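Local coordinates for protein HTLV-2 integrase catalytic core domain (Human T-cell leukemia virus 2, PDB 6QBT) that forms the magnesium-binding catalytic core of a retroviral integrase, the enzyme that inserts viral DNA into the host genome, at residues 48-53 with 78-83; 114-119 with 130-135; 138-143 with 151-156. One frame throughout, in Å; residues are numbered along the deposited sequence.

In the fold
The chain begins with three strands of a five-stranded mixed sheet, the core of an RNase H-like fold. Contact 1 comes first. It closes a loop of 24 residues that includes strand 66-68 and helix 73-76, and it ties helix 47-61 to helix 78-86. Contact 2 then joins helices 104-122 and 128-142 across a short connection. Contact 3 packs the end of helix 128-142 on helix 152-156. The three follow in series; none nests in or crosses another. Contacts 2 and 3 share helix 128-142 and touch through Tyr-119 and Thr-138. Contact 1 lies on the opposite side of the chain's centre from contacts 2 and 3, its own centre about 26 Å from that of contact 2.

Contact 1 (48-53 with 78-83); sequences CETISA and QEFQEF
Ile-51 reaches across to Phe-80 and Phe-83, joining two helices of the RNase H-like fold of retroviral integrases. Helix 47-61 follows strand 37-42, and helix 78-86 leads to strand 90-92. The two segments run nearly in the same direction, with 28° between them and their axes 9.8 Å apart. No hydrogen bond spans the gap; side chains fill it.

Ile-51 loses the most surface, and each of its branches has its own partner. CG2 is anti to the backbone N and touches the Phe-83 ring, with CG2 3.9 Å from Phe-83 CD2. CG1 comes to the edge of the Phe-80 ring, close to its plane, 4.2 Å from Phe-80 CD1. Ile-51 points past both phenylalanines in the opposite direction. Its CD1 extends furthest and rests on the backbone of the other helix, 3.9 Å from Glu-79 O. Of its side chain, Glu-79 brings CB to the contact, 4.1 Å from Ile-51 CD1. The chain bends at chi2 (80°), which turns CD, and the carboxylate end leads away.

Phe-80 and Phe-83 lie one helical turn apart. Each also has an aromatic neighbour edge-to-face: His-91 for Phe-80 and Tyr-87 for Phe-83. The second subunit packs here too. Its Tyr-119 touches Ile-51, its Leu-142 touches Phe-83, and its Cys-123 forms a disulfide with Cys-48. The contact therefore borders a subunit interface.

Thr-50 completes the junction on the side of Phe-80. Its side chain is about 10 Å from the bound magnesium ion, too far to be a ligand. OG1 bonds Thr-46 O, just before the helix begins. The two side chains, Thr-50 and Phe-80, cross at about a right angle, and the methyl meets the ring, Thr-50 CG2 3.9 Å from Phe-80 CD1.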
loop_
_atom_site.group_PDB
_atom_site.type_symbol
_atom_site.label_atom_id
_atom_site.label_comp_id
_atom_site.label_asym_id
_atom_site.label_seq_id
_atom_site.Cartn_x
_atom_site.Cartn_y
_atom_site.Cartn_z
ATOM N N CYS A 48 -16.639 -14.819 3.162
ATOM C CA CYS A 48 -16.403 -13.432 3.490
ATOM C C CYS A 48 -14.888 -13.085 3.599
ATOM O O CYS A 48 -14.393 -12.154 2.941
ATOM C CB CYS A 48 -17.162 -13.109 4.794
ATOM S SG CYS A 48 -16.510 -11.660 5.646
ATOM N N GLU A 49 -14.135 -14.164 4.130
ATOM C CA GLU A 49 -12.690 -14.119 4.249
ATOM C C GLU A 49 -12.026 -14.448 2.925
ATOM O O GLU A 49 -10.965 -13.929 2.637
ATOM C CB GLU A 49 -12.180 -15.110 5.308
ATOM C CG GLU A 49 -12.530 -14.764 6.752
ATOM C CD GLU A 49 -13.940 -15.162 7.171
ATOM O OE1 GLU A 49 -14.640 -15.926 6.466
ATOM O OE2 GLU A 49 -14.362 -14.697 8.243
ATOM N N THR A 50 -12.648 -15.318 2.131
ATOM C CA THR A 50 -12.093 -15.706 0.844
ATOM C C THR A 50 -12.172 -14.553 -0.134
ATOM O O THR A 50 -11.202 -14.227 -0.800
ATOM C CB THR A 50 -12.842 -16.907 0.300
ATOM O OG1 THR A 50 -12.777 -17.942 1.279
ATOM C CG2 THR A 50 -12.229 -17.416 -1.021
ATOM N N ILE A 51 -13.326 -13.903 -0.205
ATOM C CA ILE A 51 -13.456 -12.731 -1.074
ATOM C C ILE A 51 -12.485 -11.620 -0.630
ATOM O O ILE A 51 -11.844 -10.977 -1.466
ATOM C CB ILE A 51 -14.919 -12.236 -1.097
ATOM C CG1 ILE A 51 -15.759 -13.216 -1.922
ATOM C CG2 ILE A 51 -15.036 -10.811 -1.657
ATOM C CD1 ILE A 51 -17.247 -12.992 -1.822
ATOM N N SER A 52 -12.419 -11.379 0.682
ATOM C CA SER A 52 -11.469 -10.438 1.252
ATOM C C SER A 52 -9.992 -10.754 0.875
ATOM O O SER A 52 -9.283 -9.853 0.403
ATOM C CB SER A 52 -11.618 -10.352 2.763
ATOM O OG SER A 52 -10.704 -9.396 3.310
ATOM N N ALA A 53 -9.540 -11.997 1.042
ATOM C CA ALA A 53 -8.144 -12.326 0.671
ATOM C C ALA A 53 -7.929 -12.161 -0.815
ATOM O O ALA A 53 -6.839 -11.829 -1.253
ATOM C CB ALA A 53 -7.785 -13.751 1.065
ATOM N N GLN A 78 -21.980 -19.663 -3.467
ATOM C CA GLN A 78 -22.696 -18.780 -4.359
ATOM C C GLN A 78 -22.118 -17.368 -4.326
ATOM O O GLN A 78 -22.115 -16.702 -5.357
ATOM C CB GLN A 78 -24.183 -18.764 -4.028
ATOM C CG GLN A 78 -25.041 -18.215 -5.151
ATOM C CD GLN A 78 -26.522 -18.452 -4.916
ATOM O OE1 GLN A 78 -26.918 -19.454 -4.312
ATOM N NE2 GLN A 78 -27.355 -17.529 -5.395
ATOM N N GLU A 79 -21.609 -16.945 -3.164
ATOM C CA GLU A 79 -20.976 -15.628 -2.997
ATOM C C GLU A 79 -19.715 -15.503 -3.855
ATOM O O GLU A 79 -19.556 -14.510 -4.558
ATOM C CB GLU A 79 -20.605 -15.331 -1.531
ATOM C CG GLU A 79 -21.783 -15.033 -0.612
ATOM C CD GLU A 79 -22.529 -16.272 -0.120
ATOM O OE1 GLU A 79 -22.281 -17.400 -0.626
ATOM O OE2 GLU A 79 -23.377 -16.111 0.786
ATOM N N PHE A 80 -18.829 -16.498 -3.793
ATOM C CA PHE A 80 -17.593 -16.470 -4.609
ATOM C C PHE A 80 -17.880 -16.633 -6.114
ATOM O O PHE A 80 -17.259 -15.941 -6.917
ATOM C CB PHE A 80 -16.557 -17.496 -4.123
ATOM C CG PHE A 80 -15.179 -17.323 -4.726
ATOM C CD1 PHE A 80 -14.281 -16.404 -4.202
ATOM C CD2 PHE A 80 -14.771 -18.103 -5.811
ATOM C CE1 PHE A 80 -12.997 -16.256 -4.745
ATOM C CE2 PHE A 80 -13.505 -17.946 -6.369
ATOM C CZ PHE A 80 -12.608 -17.023 -5.832
ATOM N N GLN A 81 -18.826 -17.492 -6.509
ATOM C CA GLN A 81 -19.165 -17.583 -7.932
ATOM C C GLN A 81 -19.786 -16.280 -8.439
ATOM O O GLN A 81 -19.469 -15.828 -9.534
ATOM C CB GLN A 81 -20.101 -18.758 -8.252
ATOM C CG GLN A 81 -19.603 -20.157 -7.863
ATOM C CD GLN A 81 -18.223 -20.539 -8.399
ATOM O OE1 GLN A 81 -17.828 -20.179 -9.517
ATOM N NE2 GLN A 81 -17.485 -21.298 -7.594
ATOM N N GLU A 82 -20.660 -15.667 -7.653
ATOM C CA GLU A 82 -21.258 -14.387 -8.065
ATOM C C GLU A 82 -20.202 -13.290 -8.237
ATOM O O GLU A 82 -20.271 -12.502 -9.170
ATOM C CB GLU A 82 -22.343 -13.934 -7.085
ATOM C CG GLU A 82 -23.675 -14.628 -7.322
ATOM C CD GLU A 82 -24.707 -14.389 -6.220
ATOM O OE1 GLU A 82 -24.451 -13.581 -5.300
ATOM O OE2 GLU A 82 -25.781 -15.022 -6.267
ATOM N N PHE A 83 -19.224 -13.264 -7.330
ATOM C CA PHE A 83 -18.126 -12.321 -7.390
ATOM C C PHE A 83 -17.368 -12.511 -8.699
ATOM O O PHE A 83 -17.195 -11.574 -9.468
ATOM C CB PHE A 83 -17.222 -12.492 -6.156
ATOM C CG PHE A 83 -16.056 -11.553 -6.122
ATOM C CD1 PHE A 83 -14.869 -11.867 -6.794
ATOM C CD2 PHE A 83 -16.130 -10.352 -5.413
ATOM C CE1 PHE A 83 -13.791 -10.988 -6.764
ATOM C CE2 PHE A 83 -15.047 -9.481 -5.377
ATOM C CZ PHE A 83 -13.883 -9.793 -6.057
#

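Contact 2 (114-119 with 130-135); sequences NLLNKY and NAINKA
Lys-134 packs on Tyr-119 through a CH-pi contact. Lys-134 CB sits over the centre of the ring, 3.9 Å from the centroid and 7° off the normal. The lysine chain then bends at chi3 (-70°), which brings CE to 4.0 Å from Tyr-119 CD1.

Apolar contacts fill the rest. The methyl of Ala-131 points at the other helix; that of Ala-135 lies to the side but still touches it. Ala-131 CB touches Tyr-119 CB at 3.9 Å, and Ala-135 CB touches Leu-115 CB at 3.8 Å. Leu-116 and Ile-132 lie side by side, pointing the same way. Their methyls are tight, with Leu-116 CD1 3.4 Å from Ile-132 CD1.

Polar links are few. One water donates to Tyr-119 O and accepts from Lys-134 NZ, 2.9 Å away. Tyr-119 OH has its partner in Thr-138 OG1, one turn further along the lysine's helix. Leu-55 of the third subunit packs on both Tyr-119 and Lys-134.

The axes of the two segments come within 8.3 Å and cross at 129°. Ala-131 and Ala-135 lie where these two consecutive helices pack closely. These helices follow the last sheet strand of the integrase RNase H-like fold.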
loop_
_atom_site.group_PDB
_atom_site.type_symbol
_atom_site.label_atom_id
_atom_site.label_comp_id
_atom_site.label_asym_id
_atom_site.label_seq_id
_atom_site.Cartn_x
_atom_site.Cartn_y
_atom_site.Cartn_z
ATOM N N ASN A 114 8.556 -21.353 5.612
ATOM C CA ASN A 114 9.955 -21.256 6.044
ATOM C C ASN A 114 10.352 -19.811 6.351
ATOM O O ASN A 114 11.045 -19.577 7.339
ATOM C CB ASN A 114 10.927 -21.879 5.043
ATOM C CG ASN A 114 11.005 -23.401 5.164
ATOM O OD1 ASN A 114 10.095 -24.074 5.674
ATOM N ND2 ASN A 114 12.099 -23.953 4.690
ATOM N N LEU A 115 9.905 -18.845 5.536
ATOM C CA LEU A 115 10.218 -17.438 5.801
ATOM C C LEU A 115 9.480 -16.949 7.050
ATOM O O LEU A 115 10.078 -16.280 7.912
ATOM C CB LEU A 115 9.881 -16.550 4.595
ATOM C CG LEU A 115 10.903 -16.609 3.451
ATOM C CD1 LEU A 115 10.316 -15.986 2.189
ATOM C CD2 LEU A 115 12.232 -15.960 3.843
ATOM N N LEU A 116 8.206 -17.311 7.152
ATOM C CA LEU A 116 7.386 -17.016 8.328
ATOM C C LEU A 116 8.022 -17.531 9.637
ATOM O O LEU A 116 8.116 -16.786 10.624
ATOM C CB LEU A 116 5.999 -17.632 8.131
ATOM C CG LEU A 116 4.844 -17.385 9.085
ATOM C CD1 LEU A 116 4.459 -15.918 9.105
ATOM C CD2 LEU A 116 3.651 -18.192 8.617
ATOM N N ASN A 117 8.483 -18.780 9.641
ATOM C CA ASN A 117 9.190 -19.326 10.811
ATOM C C ASN A 117 10.480 -18.581 11.140
ATOM O O ASN A 117 10.774 -18.322 12.308
ATOM C CB ASN A 117 9.503 -20.811 10.624
ATOM C CG ASN A 117 8.256 -21.676 10.623
ATOM O OD1 ASN A 117 7.208 -21.294 11.140
ATOM N ND2 ASN A 117 8.363 -22.849 10.044
ATOM N N LYS A 118 11.242 -18.229 10.116
ATOM C CA LYS A 118 12.496 -17.530 10.325
ATOM C C LYS A 118 12.218 -16.165 10.947
ATOM O O LYS A 118 12.844 -15.792 11.930
ATOM C CB LYS A 118 13.229 -17.392 9.013
ATOM C CG LYS A 118 14.636 -16.823 9.157
ATOM C CD LYS A 118 14.889 -15.695 8.147
ATOM C CE LYS A 118 16.167 -14.908 8.447
ATOM N NZ LYS A 118 15.977 -13.482 8.023
ATOM N N TYR A 119 11.247 -15.434 10.400
ATOM C CA TYR A 119 10.897 -14.125 10.960
ATOM C C TYR A 119 10.308 -14.198 12.387
ATOM O O TYR A 119 10.528 -13.283 13.193
ATOM C CB TYR A 119 9.970 -13.335 10.008
ATOM C CG TYR A 119 10.710 -12.740 8.822
ATOM C CD1 TYR A 119 11.738 -11.798 9.006
ATOM C CD2 TYR A 119 10.382 -13.110 7.514
ATOM C CE1 TYR A 119 12.420 -11.260 7.921
ATOM C CE2 TYR A 119 11.062 -12.581 6.427
ATOM C CZ TYR A 119 12.078 -11.662 6.635
ATOM O OH TYR A 119 12.733 -11.159 5.537
ATOM N N ASN A 130 3.097 -9.305 11.465
ATOM C CA ASN A 130 4.390 -8.789 11.028
ATOM C C ASN A 130 5.220 -9.845 10.274
ATOM O O ASN A 130 5.814 -9.533 9.249
ATOM C CB ASN A 130 5.218 -8.283 12.199
ATOM C CG ASN A 130 4.571 -7.127 12.928
ATOM O OD1 ASN A 130 3.347 -7.103 13.095
ATOM N ND2 ASN A 130 5.396 -6.181 13.404
ATOM N N ALA A 131 5.266 -11.070 10.780
ATOM C CA ALA A 131 6.109 -12.117 10.189
ATOM C C ALA A 131 5.583 -12.541 8.822
ATOM O O ALA A 131 6.367 -12.739 7.890
ATOM C CB ALA A 131 6.212 -13.310 11.126
ATOM N N ILE A 132 4.257 -12.631 8.721
ATOM C CA ILE A 132 3.540 -12.936 7.489
ATOM C C ILE A 132 3.883 -11.850 6.488
ATOM O O ILE A 132 4.246 -12.140 5.352
ATOM C CB ILE A 132 1.991 -12.911 7.725
ATOM C CG1 ILE A 132 1.535 -14.009 8.723
ATOM C CG2 ILE A 132 1.191 -12.966 6.423
ATOM C CD1 ILE A 132 1.298 -15.372 8.117
ATOM N N ASN A 133 3.779 -10.588 6.917
ATOM C CA ASN A 133 3.996 -9.461 5.999
ATOM C C ASN A 133 5.427 -9.484 5.443
ATOM O O ASN A 133 5.650 -9.411 4.225
ATOM C CB ASN A 133 3.708 -8.124 6.681
ATOM C CG ASN A 133 3.427 -7.034 5.693
ATOM O OD1 ASN A 133 2.626 -7.202 4.783
ATOM N ND2 ASN A 133 4.104 -5.926 5.830
ATOM N N LYS A 134 6.386 -9.632 6.337
ATOM C CA LYS A 134 7.778 -9.641 5.938
ATOM C C LYS A 134 8.097 -10.885 5.098
ATOM O O LYS A 134 8.843 -10.795 4.139
ATOM C CB LYS A 134 8.671 -9.539 7.148
ATOM C CG LYS A 134 8.540 -8.195 7.834
ATOM C CD LYS A 134 9.481 -8.121 9.019
ATOM C CE LYS A 134 9.043 -9.037 10.156
ATOM N NZ LYS A 134 9.785 -8.723 11.392
ATOM N N ALA A 135 7.466 -12.016 5.403
ATOM C CA ALA A 135 7.591 -13.205 4.544
ATOM C C ALA A 135 7.101 -12.905 3.138
ATOM O O ALA A 135 7.812 -13.181 2.161
ATOM C CB ALA A 135 6.850 -14.405 5.125
HETATM O O HOH W 1 8.822 -11.192 12.575
#

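Contact 3 (138-143 with 151-156); sequences TLNQLN and TRWQIH
A capping box starts helix 152-156, and its N-cap residue, Thr-151, sits against the carbonyls of Asn-140, Gln-141 and Asn-143 at the end of helix 128-142 and just beyond it. Gln-154 N donates to Thr-151 OG1. The return bond, from Thr-151 N to Gln-154 OE1, is weak. The methyl of Thr-151 faces the other segment, with CG2 3.3 Å from Asn-143 O.

One direct hydrogen bond joins the segments. Trp-153 N donates to Asn-140 O at 3.0 Å, and the donor is tilted 34° from the carbonyl plane. Asn-140 is in the last turn of helix 128-142. That turn is wider and pi-type: Thr-138 O takes both Leu-142 N and Asn-143 N.

Waters add to the join. One accepts from Arg-152 N and from Arg-152 NH1, the latter 3.0 Å away in the guanidinium plane. It donates to Leu-139 O and Asn-143 O, bridging both segments. Another water donates to Gln-141 O and meets Thr-151 OG1 at 2.8 Å.

An aliphatic carbon covers one face of each of two flat groups. The Arg-152 chain is extended from CG to NE (chi3 176°). Leu-139 CD1 sits over the centre of its guanidinium, 3.5 Å from Arg-152 CZ. Gln-141 CG lies over a face of the Trp-153 indole, a CH-pi contact 3.8 Å from the centroid of the five-membered ring. The amide beyond is turned 61° from the ring plane, and its NE2 bonds Ile-58 O of the third subunit. Asn-140 CB touches Trp-153 CE3 at 3.8 Å, while Asn-140 ND2 bonds Val-37 O. This ties the junction to the edge strand 37-42.

One carbonyl takes an N-H directly and a water links others: the capping box of the integrase core's last modelled helix docks on helix 128-142.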
loop_
_atom_site.group_PDB
_atom_site.type_symbol
_atom_site.label_atom_id
_atom_site.label_comp_id
_atom_site.label_asym_id
_atom_site.label_seq_id
_atom_site.Cartn_x
_atom_site.Cartn_y
_atom_site.Cartn_z
ATOM N N THR A 138 9.357 -10.216 1.340
ATOM C CA THR A 138 10.646 -10.842 1.110
ATOM C C THR A 138 10.570 -11.814 -0.082
ATOM O O THR A 138 11.430 -11.783 -0.972
ATOM C CB THR A 138 11.174 -11.577 2.372
ATOM O OG1 THR A 138 11.400 -10.631 3.435
ATOM C CG2 THR A 138 12.508 -12.310 2.078
ATOM N N LEU A 139 9.560 -12.675 -0.116
ATOM C CA LEU A 139 9.481 -13.634 -1.205
ATOM C C LEU A 139 9.285 -12.942 -2.576
ATOM O O LEU A 139 9.954 -13.310 -3.550
ATOM C CB LEU A 139 8.364 -14.645 -0.950
ATOM C CG LEU A 139 8.157 -15.751 -2.005
ATOM C CD1 LEU A 139 9.416 -16.578 -2.228
ATOM C CD2 LEU A 139 7.017 -16.642 -1.563
ATOM N N ASN A 140 8.387 -11.961 -2.646
ATOM C CA ASN A 140 8.074 -11.295 -3.925
ATOM C C ASN A 140 9.210 -10.406 -4.399
ATOM O O ASN A 140 9.572 -10.458 -5.579
ATOM C CB ASN A 140 6.769 -10.489 -3.878
ATOM C CG ASN A 140 5.525 -11.365 -3.955
ATOM O OD1 ASN A 140 5.490 -12.381 -4.678
ATOM N ND2 ASN A 140 4.469 -10.964 -3.243
ATOM N N GLN A 141 9.806 -9.633 -3.488
ATOM C CA GLN A 141 10.728 -8.565 -3.893
ATOM C C GLN A 141 12.194 -8.800 -3.707
ATOM O O GLN A 141 13.001 -8.153 -4.406
ATOM C CB GLN A 141 10.409 -7.278 -3.149
ATOM C CG GLN A 141 9.263 -6.514 -3.742
ATOM C CD GLN A 141 9.271 -5.110 -3.196
ATOM O OE1 GLN A 141 9.142 -4.923 -1.973
ATOM N NE2 GLN A 141 9.517 -4.116 -4.083
ATOM N N LEU A 142 12.548 -9.656 -2.749
ATOM C CA LEU A 142 13.942 -9.881 -2.417
ATOM C C LEU A 142 14.511 -11.134 -3.082
ATOM O O LEU A 142 15.618 -11.129 -3.650
ATOM C CB LEU A 142 14.136 -9.945 -0.892
ATOM C CG LEU A 142 14.211 -8.608 -0.150
ATOM C CD1 LEU A 142 15.430 -7.805 -0.512
ATOM C CD2 LEU A 142 12.952 -7.789 -0.396
ATOM N N ASN A 143 13.754 -12.208 -2.989
ATOM C CA ASN A 143 14.175 -13.500 -3.503
ATOM C C ASN A 143 14.451 -13.482 -5.027
ATOM O O ASN A 143 13.565 -13.130 -5.836
ATOM C CB ASN A 143 13.084 -14.501 -3.174
ATOM C CG ASN A 143 13.589 -15.882 -3.139
ATOM O OD1 ASN A 143 13.864 -16.411 -2.061
ATOM N ND2 ASN A 143 13.765 -16.483 -4.319
ATOM N N THR A 151 13.371 -11.271 -9.647
ATOM C CA THR A 151 12.471 -11.499 -8.577
ATOM C C THR A 151 11.089 -11.646 -9.193
ATOM O O THR A 151 10.860 -11.217 -10.327
ATOM C CB THR A 151 12.480 -10.328 -7.591
ATOM O OG1 THR A 151 11.974 -9.163 -8.254
ATOM C CG2 THR A 151 13.887 -10.076 -7.101
ATOM N N ARG A 152 10.183 -12.245 -8.426
ATOM C CA ARG A 152 8.761 -12.363 -8.800
ATOM C C ARG A 152 8.138 -11.014 -9.164
ATOM O O ARG A 152 7.417 -10.886 -10.153
ATOM C CB ARG A 152 7.988 -12.963 -7.640
ATOM C CG ARG A 152 8.256 -14.432 -7.448
ATOM C CD ARG A 152 7.802 -14.891 -6.072
ATOM N NE ARG A 152 7.978 -16.342 -5.906
ATOM C CZ ARG A 152 9.143 -16.952 -5.696
ATOM N NH1 ARG A 152 10.285 -16.266 -5.633
ATOM N NH2 ARG A 152 9.176 -18.268 -5.555
ATOM N N TRP A 153 8.459 -10.014 -8.356
ATOM C CA TRP A 153 8.022 -8.650 -8.551
ATOM C C TRP A 153 8.487 -8.054 -9.876
ATOM O O TRP A 153 7.715 -7.377 -10.531
ATOM C CB TRP A 153 8.528 -7.780 -7.393
ATOM C CG TRP A 153 7.634 -6.671 -7.011
ATOM C CD1 TRP A 153 7.934 -5.334 -7.013
ATOM C CD2 TRP A 153 6.292 -6.783 -6.514
ATOM N NE1 TRP A 153 6.863 -4.613 -6.549
ATOM C CE2 TRP A 153 5.836 -5.475 -6.252
ATOM C CE3 TRP A 153 5.427 -7.860 -6.284
ATOM C CZ2 TRP A 153 4.551 -5.213 -5.770
ATOM C CZ3 TRP A 153 4.147 -7.590 -5.780
ATOM C CH2 TRP A 153 3.732 -6.282 -5.537
ATOM N N GLN A 154 9.749 -8.275 -10.240
ATOM C CA GLN A 154 10.282 -7.795 -11.503
ATOM C C GLN A 154 9.601 -8.481 -12.670
ATOM O O GLN A 154 9.275 -7.815 -13.639
ATOM C CB GLN A 154 11.790 -8.016 -11.593
ATOM C CG GLN A 154 12.584 -7.100 -10.687
ATOM C CD GLN A 154 13.981 -7.620 -10.326
ATOM O OE1 GLN A 154 14.560 -8.485 -11.002
ATOM N NE2 GLN A 154 14.510 -7.114 -9.210
ATOM N N ILE A 155 9.364 -9.796 -12.580
ATOM C CA ILE A 155 8.701 -10.510 -13.679
ATOM C C ILE A 155 7.255 -10.086 -13.770
ATOM O O ILE A 155 6.732 -9.942 -14.862
ATOM C CB ILE A 155 8.809 -12.037 -13.564
ATOM C CG1 ILE A 155 10.276 -12.455 -13.724
ATOM C CG2 ILE A 155 8.009 -12.748 -14.671
ATOM C CD1 ILE A 155 10.534 -13.909 -13.430
ATOM N N HIS A 156 6.616 -9.874 -12.629
ATOM C CA HIS A 156 5.189 -9.604 -12.606
ATOM C C HIS A 156 4.812 -8.215 -13.097
ATOM O O HIS A 156 3.826 -8.102 -13.802
ATOM C CB HIS A 156 4.619 -9.805 -11.188
ATOM C CG HIS A 156 3.143 -10.014 -11.161
ATOM N ND1 HIS A 156 2.565 -11.210 -11.518
ATOM C CD2 HIS A 156 2.129 -9.180 -10.843
ATOM C CE1 HIS A 156 1.256 -11.106 -11.412
ATOM N NE2 HIS A 156 0.962 -9.881 -11.012
HETATM O O HOH W 2 11.025 -13.409 -5.921
HETATM O O HOH W 3 12.227 -6.981 -6.574
#